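Local coordinates for protein N-acetylmuramoyl-L-alanine amidase (Clostridium intestinale URNW, PDB 6SRT) that binds zinc and probably hydrolyses the amide bond between N-acetylmuramic acid and L-alanine in bacterial cell-wall peptidoglycan, as an endolysin of the amidase 2 family, at residues 46-51 against 110-115; 75-80 against 104-109. All blocks are in the same frame, centred on the assembly; numbering follows the deposited sequence. Where two conformers were deposited one is given.

Interaction 1 (46-51 against 110-115); sequences YHHTVD and GNFNEE. With ZN (zinc ion), chain B.
H48, the last residue of strand 43-48, reaches across to the loop 110-115 and meets it through CB, CG, ND1 and CE1. Its CB rests 3.3 Å from G110 O and 3.5 Å from CD2 of F112, while CG is 3.6 Å from the same G110 O. With CG set between the backbone N and the carbonyl carbon (chi1 71°), the ring is carried to the loop, where ND1 accepts the backbone N-H of F112 at 2.9 Å. The donor lies within 1° of the imidazole plane, well placed for ND1 to accept. Beyond it, CE1 comes 3.4 Å from OD1 of N111, whose amide runs alongside the ring with its plane turned 73°. The same OD1 accepts from N113 N, closing an Asx turn. Two further bonds close the contact: V50 N donates to G110 O, and G110 N to the side-chain OG1 of T49 at 3.1 Å. This hydroxyl in turn donates to D51 O, at 2.7 Å. H47, just before H48 in the strand, turns away from the loop, and its ND1 binds the zinc ion at 2.1 Å. H144 and C152 add the other protein ligands of this His-His-Cys zinc site, as in amidase 2 and PGRP domains.

Interaction 2 (75-80 against 104-109); sequences FYIRKD and FGIASE
E109 and R78 meet just past the ends of two parallel strands, their side chains crossing obliquely with carboxylate and guanidinium planes 52° apart. R78 grips side-on: NE donates to E109 OE1 at 3.0 Å in a nearly straight bond, and NH2 donates to OE2 at 3.0 Å. NE lies above the carboxylate plane, whereas K79 N reaches OE1 from the opposite face, at 3.0 Å, so that OE1 is held from both sides. E109 arrives there fully stretched, CG anti to the backbone N (chi1 -178°) and the chain extended beyond it. K79 crosses this chain at about a right angle, and a bend near its end brings NZ to 3.0 Å from E109 O. The Y76 ring slants across the aliphatic part of E109, its OH 3.4 Å from CG, and that hydroxyl is hydrogen-bonded to M54 O. Earlier in both segments, F75, Y76 and I77 pair in parallel register with I106, A107 and S108; the backbone bonds run from F75 N to G105 O through to E109 N and I77 O. Y76 and A107 share one face of the sheet. On the other, I77 CD1 meets I106 CG2 at 3.9 Å, and F75 presents a ring edge to F104 CD1. Helix 119-136 packs on this second face, touching F75, I77 and S108, while strand 83-85 flanks 75-77 and strand 43-48 flanks 103-108 within the mixed sheet.

How the interactions relate
Strand 103-108 is common ground: interaction 2 joins it to strand 75-77, and its continuation, the loop 110-115, runs crosswise past the end of neighbouring strand 43-48 in interaction 1. H47 N probably donates to I106 O, tying the two contacts through the sheet. Interaction 2 is buried near the centre of the chain and combines regular parallel pairing and apolar side chains with a charged cluster at its end. Interaction 1 is partly buried, lies farther out beside the zinc site, and depends on single polar bonds to loop backbone. K79 links the two, its NZ forming a salt bridge with E115 OE1 and lying against G110 CA.

Interaction 1 (46-51 against 110-115)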
loop_
_atom_site.group_PDB
_atom_site.type_symbol
_atom_site.label_atom_id
_atom_site.label_comp_id
_atom_site.label_asym_id
_atom_site.label_seq_id
_atom_site.Cartn_x
_atom_site.Cartn_y
_atom_site.Cartn_z
ATOM N N TYR A 46 -3.604 -1.527 4.459
ATOM C CA TYR A 46 -3.946 -2.105 3.158
ATOM C C TYR A 46 -5.136 -1.381 2.525
ATOM O O TYR A 46 -6.133 -1.070 3.181
ATOM C CB TYR A 46 -4.301 -3.592 3.281
ATOM C CG TYR A 46 -3.168 -4.435 3.825
ATOM C CD1 TYR A 46 -2.135 -4.784 3.004
ATOM C CD2 TYR A 46 -3.112 -4.871 5.123
ATOM C CE1 TYR A 46 -1.036 -5.512 3.435
ATOM C CE2 TYR A 46 -2.084 -5.641 5.564
ATOM C CZ TYR A 46 -1.013 -5.937 4.744
ATOM O OH TYR A 46 0.024 -6.639 5.315
ATOM N N HIS A 47 -4.987 -1.152 1.211
ATOM C CA HIS A 47 -5.951 -0.435 0.358
ATOM C C HIS A 47 -6.297 -1.237 -0.882
ATOM O O HIS A 47 -5.499 -2.051 -1.322
ATOM C CB HIS A 47 -5.370 0.878 -0.083
ATOM C CG HIS A 47 -5.023 1.818 1.026
ATOM N ND1 HIS A 47 -5.959 2.713 1.492
ATOM C CD2 HIS A 47 -3.877 2.015 1.698
ATOM C CE1 HIS A 47 -5.388 3.449 2.435
ATOM N NE2 HIS A 47 -4.131 3.011 2.618
ATOM N N HIS A 48 -7.444 -0.911 -1.461
ATOM C CA HIS A 48 -7.745 -1.282 -2.858
ATOM C C HIS A 48 -7.910 -0.011 -3.643
ATOM O O HIS A 48 -8.099 1.066 -3.096
ATOM C CB HIS A 48 -8.934 -2.238 -2.978
ATOM C CG HIS A 48 -10.298 -1.739 -2.702
ATOM N ND1 HIS A 48 -11.423 -2.500 -3.054
ATOM C CD2 HIS A 48 -10.725 -0.576 -2.160
ATOM C CE1 HIS A 48 -12.478 -1.832 -2.699
ATOM N NE2 HIS A 48 -12.098 -0.639 -2.173
ATOM N N THR A 49 -7.810 -0.137 -4.958
ATOM C CA THR A 49 -7.899 1.011 -5.842
ATOM C C THR A 49 -9.295 1.302 -6.345
ATOM O O THR A 49 -9.518 2.402 -6.876
ATOM C CB THR A 49 -6.983 0.839 -7.049
ATOM O OG1 THR A 49 -7.346 -0.353 -7.767
ATOM C CG2 THR A 49 -5.528 0.752 -6.667
ATOM N N VAL A 50 -10.204 0.368 -6.235
ATOM C CA VAL A 50 -11.559 0.372 -6.794
ATOM C C VAL A 50 -11.500 0.218 -8.316
ATOM O O VAL A 50 -11.998 -0.757 -8.839
ATOM C CB VAL A 50 -12.422 1.560 -6.359
ATOM C CG1 VAL A 50 -13.825 1.444 -6.938
ATOM C CG2 VAL A 50 -12.481 1.665 -4.844
ATOM N N ASP A 51 -10.952 1.178 -9.000
ATOM C CA ASP A 51 -10.780 1.094 -10.437
ATOM C C ASP A 51 -9.651 0.130 -10.788
ATOM O O ASP A 51 -8.654 0.047 -10.120
ATOM C CB ASP A 51 -10.455 2.462 -11.011
ATOM C CG ASP A 51 -11.567 3.506 -10.818
ATOM O OD1 ASP A 51 -12.740 3.160 -10.835
ATOM O OD2 ASP A 51 -11.241 4.629 -10.632
ATOM N N GLY A 110 -7.785 -3.397 -7.819
ATOM C CA GLY A 110 -9.065 -4.115 -7.802
ATOM C C GLY A 110 -10.070 -3.427 -6.939
ATOM O O GLY A 110 -9.770 -2.491 -6.192
ATOM N N ASN A 111 -11.301 -3.914 -7.094
ATOM C CA ASN A 111 -12.421 -3.534 -6.223
ATOM C C ASN A 111 -12.799 -4.818 -5.483
ATOM O O ASN A 111 -13.558 -5.645 -6.030
ATOM C CB ASN A 111 -13.620 -3.036 -7.029
ATOM C CG ASN A 111 -14.793 -2.764 -6.148
ATOM O OD1 ASN A 111 -14.745 -2.982 -4.928
ATOM N ND2 ASN A 111 -15.913 -2.407 -6.747
ATOM N N PHE A 112 -12.295 -4.970 -4.259
ATOM C CA PHE A 112 -12.506 -6.254 -3.558
ATOM C C PHE A 112 -13.868 -6.352 -2.892
ATOM O O PHE A 112 -14.097 -7.367 -2.233
ATOM C CB PHE A 112 -11.303 -6.651 -2.698
ATOM C CG PHE A 112 -10.059 -6.663 -3.541
ATOM C CD1 PHE A 112 -9.859 -7.556 -4.573
ATOM C CD2 PHE A 112 -9.084 -5.716 -3.330
ATOM C CE1 PHE A 112 -8.776 -7.490 -5.414
ATOM C CE2 PHE A 112 -7.978 -5.617 -4.138
ATOM C CZ PHE A 112 -7.826 -6.512 -5.156
ATOM N N ASN A 113 -14.777 -5.407 -3.142
ATOM C CA ASN A 113 -16.206 -5.704 -2.900
ATOM C C ASN A 113 -16.769 -6.655 -3.936
ATOM O O ASN A 113 -17.777 -7.238 -3.628
ATOM C CB ASN A 113 -16.996 -4.408 -2.967
ATOM C CG ASN A 113 -16.808 -3.564 -1.746
ATOM O OD1 ASN A 113 -16.429 -4.006 -0.661
ATOM N ND2 ASN A 113 -17.141 -2.297 -1.879
ATOM N N GLU A 114 -16.094 -6.861 -5.060
ATOM C CA GLU A 114 -16.634 -7.576 -6.248
ATOM C C GLU A 114 -15.665 -8.574 -6.878
ATOM O O GLU A 114 -16.074 -9.281 -7.862
ATOM C CB GLU A 114 -16.959 -6.589 -7.372
ATOM C CG GLU A 114 -18.187 -5.759 -7.096
ATOM C CD GLU A 114 -18.734 -5.046 -8.323
ATOM O OE1 GLU A 114 -18.270 -5.420 -9.432
ATOM O OE2 GLU A 114 -19.581 -4.098 -8.143
ATOM N N GLU A 115 -14.440 -8.555 -6.378
ATOM C CA GLU A 115 -13.273 -9.272 -6.939
ATOM C C GLU A 115 -12.586 -9.946 -5.749
ATOM O O GLU A 115 -12.808 -9.504 -4.613
ATOM C CB GLU A 115 -12.304 -8.310 -7.647
ATOM C CG GLU A 115 -12.844 -7.572 -8.896
ATOM C CD GLU A 115 -11.618 -6.945 -9.572
ATOM O OE1 GLU A 115 -11.143 -7.498 -10.549
ATOM O OE2 GLU A 115 -11.034 -5.966 -9.068
HETATM ZN ZN ZN B . -7.962 2.903 1.071
#

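Interaction 2 (75-80 against 104-109)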
loop_
_atom_site.group_PDB
_atom_site.type_symbol
_atom_site.label_atom_id
_atom_site.label_comp_id
_atom_site.label_asym_id
_atom_site.label_seq_id
_atom_site.Cartn_x
_atom_site.Cartn_y
_atom_site.Cartn_z
ATOM N N PHE A 75 3.433 1.609 -1.959
ATOM C CA PHE A 75 3.550 0.479 -2.900
ATOM C C PHE A 75 2.162 0.263 -3.518
ATOM O O PHE A 75 1.123 0.383 -2.861
ATOM C CB PHE A 75 3.963 -0.809 -2.181
ATOM C CG PHE A 75 5.301 -0.668 -1.510
ATOM C CD1 PHE A 75 6.469 -0.826 -2.210
ATOM C CD2 PHE A 75 5.353 -0.307 -0.136
ATOM C CE1 PHE A 75 7.694 -0.652 -1.579
ATOM C CE2 PHE A 75 6.557 -0.091 0.486
ATOM C CZ PHE A 75 7.717 -0.275 -0.243
ATOM N N TYR A 76 2.203 -0.209 -4.768
ATOM C CA TYR A 76 0.997 -0.550 -5.572
ATOM C C TYR A 76 1.248 -1.899 -6.246
ATOM O O TYR A 76 2.234 -2.024 -6.997
ATOM C CB TYR A 76 0.753 0.571 -6.593
ATOM C CG TYR A 76 -0.305 0.261 -7.607
ATOM C CD1 TYR A 76 -1.529 -0.281 -7.236
ATOM C CD2 TYR A 76 -0.133 0.555 -8.958
ATOM C CE1 TYR A 76 -2.503 -0.577 -8.183
ATOM C CE2 TYR A 76 -1.097 0.310 -9.912
ATOM C CZ TYR A 76 -2.311 -0.201 -9.517
ATOM O OH TYR A 76 -3.312 -0.482 -10.403
ATOM N N ILE A 77 0.388 -2.843 -5.963
ATOM C CA ILE A 77 0.530 -4.233 -6.424
ATOM C C ILE A 77 -0.515 -4.450 -7.489
ATOM O O ILE A 77 -1.750 -4.527 -7.181
ATOM C CB ILE A 77 0.436 -5.240 -5.281
ATOM C CG1 ILE A 77 1.398 -4.865 -4.153
ATOM C CG2 ILE A 77 0.702 -6.608 -5.844
ATOM C CD1 ILE A 77 1.365 -5.799 -3.014
ATOM N N ARG A 78 -0.119 -4.659 -8.730
ATOM C CA ARG A 78 -1.039 -4.917 -9.858
ATOM C C ARG A 78 -1.450 -6.381 -9.868
ATOM O O ARG A 78 -0.910 -7.237 -9.142
ATOM C CB ARG A 78 -0.403 -4.415 -11.150
ATOM C CG ARG A 78 -0.347 -2.892 -11.172
ATOM C CD ARG A 78 -0.299 -2.342 -12.587
ATOM N NE ARG A 78 -1.567 -2.553 -13.230
ATOM C CZ ARG A 78 -1.922 -2.062 -14.412
ATOM N NH1 ARG A 78 -1.028 -1.464 -15.177
ATOM N NH2 ARG A 78 -3.118 -2.327 -14.875
ATOM N N LYS A 79 -2.451 -6.673 -10.690
ATOM C CA LYS A 79 -3.060 -8.019 -10.729
ATOM C C LYS A 79 -2.049 -9.100 -11.045
ATOM O O LYS A 79 -2.223 -10.223 -10.512
ATOM C CB LYS A 79 -4.244 -8.037 -11.710
ATOM C CG LYS A 79 -5.511 -7.381 -11.084
ATOM C CD LYS A 79 -6.688 -7.679 -11.818
ATOM C CE LYS A 79 -7.975 -7.063 -11.422
ATOM N NZ LYS A 79 -8.294 -6.830 -10.021
ATOM N N ASP A 80 -1.045 -8.805 -11.829
ATOM C CA ASP A 80 -0.011 -9.826 -12.122
ATOM C C ASP A 80 1.009 -9.995 -11.013
ATOM O O ASP A 80 1.936 -10.764 -11.205
ATOM C CB ASP A 80 0.604 -9.545 -13.496
ATOM C CG ASP A 80 1.445 -8.292 -13.537
ATOM O OD1 ASP A 80 1.612 -7.641 -12.478
ATOM O OD2 ASP A 80 2.044 -8.091 -14.611
ATOM N N PHE A 104 2.859 2.811 6.557
ATOM C CA PHE A 104 2.964 2.434 5.130
ATOM C C PHE A 104 1.616 2.156 4.542
ATOM O O PHE A 104 0.727 1.607 5.206
ATOM C CB PHE A 104 3.816 1.176 4.983
ATOM C CG PHE A 104 5.284 1.391 5.200
ATOM C CD1 PHE A 104 6.008 2.123 4.259
ATOM C CD2 PHE A 104 5.929 0.805 6.287
ATOM C CE1 PHE A 104 7.361 2.357 4.461
ATOM C CE2 PHE A 104 7.300 1.020 6.438
ATOM C CZ PHE A 104 7.996 1.790 5.545
ATOM N N GLY A 105 1.451 2.592 3.319
ATOM C CA GLY A 105 0.212 2.316 2.565
ATOM C C GLY A 105 0.506 1.418 1.393
ATOM O O GLY A 105 1.342 1.725 0.521
ATOM N N ILE A 106 -0.155 0.244 1.331
ATOM C CA ILE A 106 -0.002 -0.762 0.259
ATOM C C ILE A 106 -1.329 -0.900 -0.423
ATOM O O ILE A 106 -2.287 -1.353 0.209
ATOM C CB ILE A 106 0.465 -2.101 0.803
ATOM C CG1 ILE A 106 1.800 -2.007 1.574
ATOM C CG2 ILE A 106 0.566 -3.107 -0.349
ATOM C CD1 ILE A 106 2.214 -3.275 2.250
ATOM N N ALA A 107 -1.397 -0.513 -1.684
ATOM C CA ALA A 107 -2.604 -0.636 -2.484
ATOM C C ALA A 107 -2.488 -1.830 -3.402
ATOM O O ALA A 107 -1.434 -2.055 -3.992
ATOM C CB ALA A 107 -2.842 0.592 -3.300
ATOM N N SER A 108 -3.602 -2.509 -3.606
ATOM C CA SER A 108 -3.786 -3.625 -4.551
ATOM C C SER A 108 -4.795 -3.227 -5.584
ATOM O O SER A 108 -5.867 -2.712 -5.258
ATOM C CB SER A 108 -4.180 -4.881 -3.826
ATOM O OG SER A 108 -3.175 -5.353 -2.931
ATOM N N GLU A 109 -4.480 -3.490 -6.841
ATOM C CA GLU A 109 -5.350 -3.183 -7.969
ATOM C C GLU A 109 -6.616 -4.024 -7.926
ATOM O O GLU A 109 -6.534 -5.271 -8.081
ATOM C CB GLU A 109 -4.617 -3.500 -9.266
ATOM C CG GLU A 109 -5.386 -3.196 -10.546
ATOM C CD GLU A 109 -4.680 -3.549 -11.823
ATOM O OE1 GLU A 109 -3.604 -4.168 -11.794
ATOM O OE2 GLU A 109 -5.167 -3.096 -12.864
HETATM O O HOH W 1 -3.992 -5.353 -14.196
#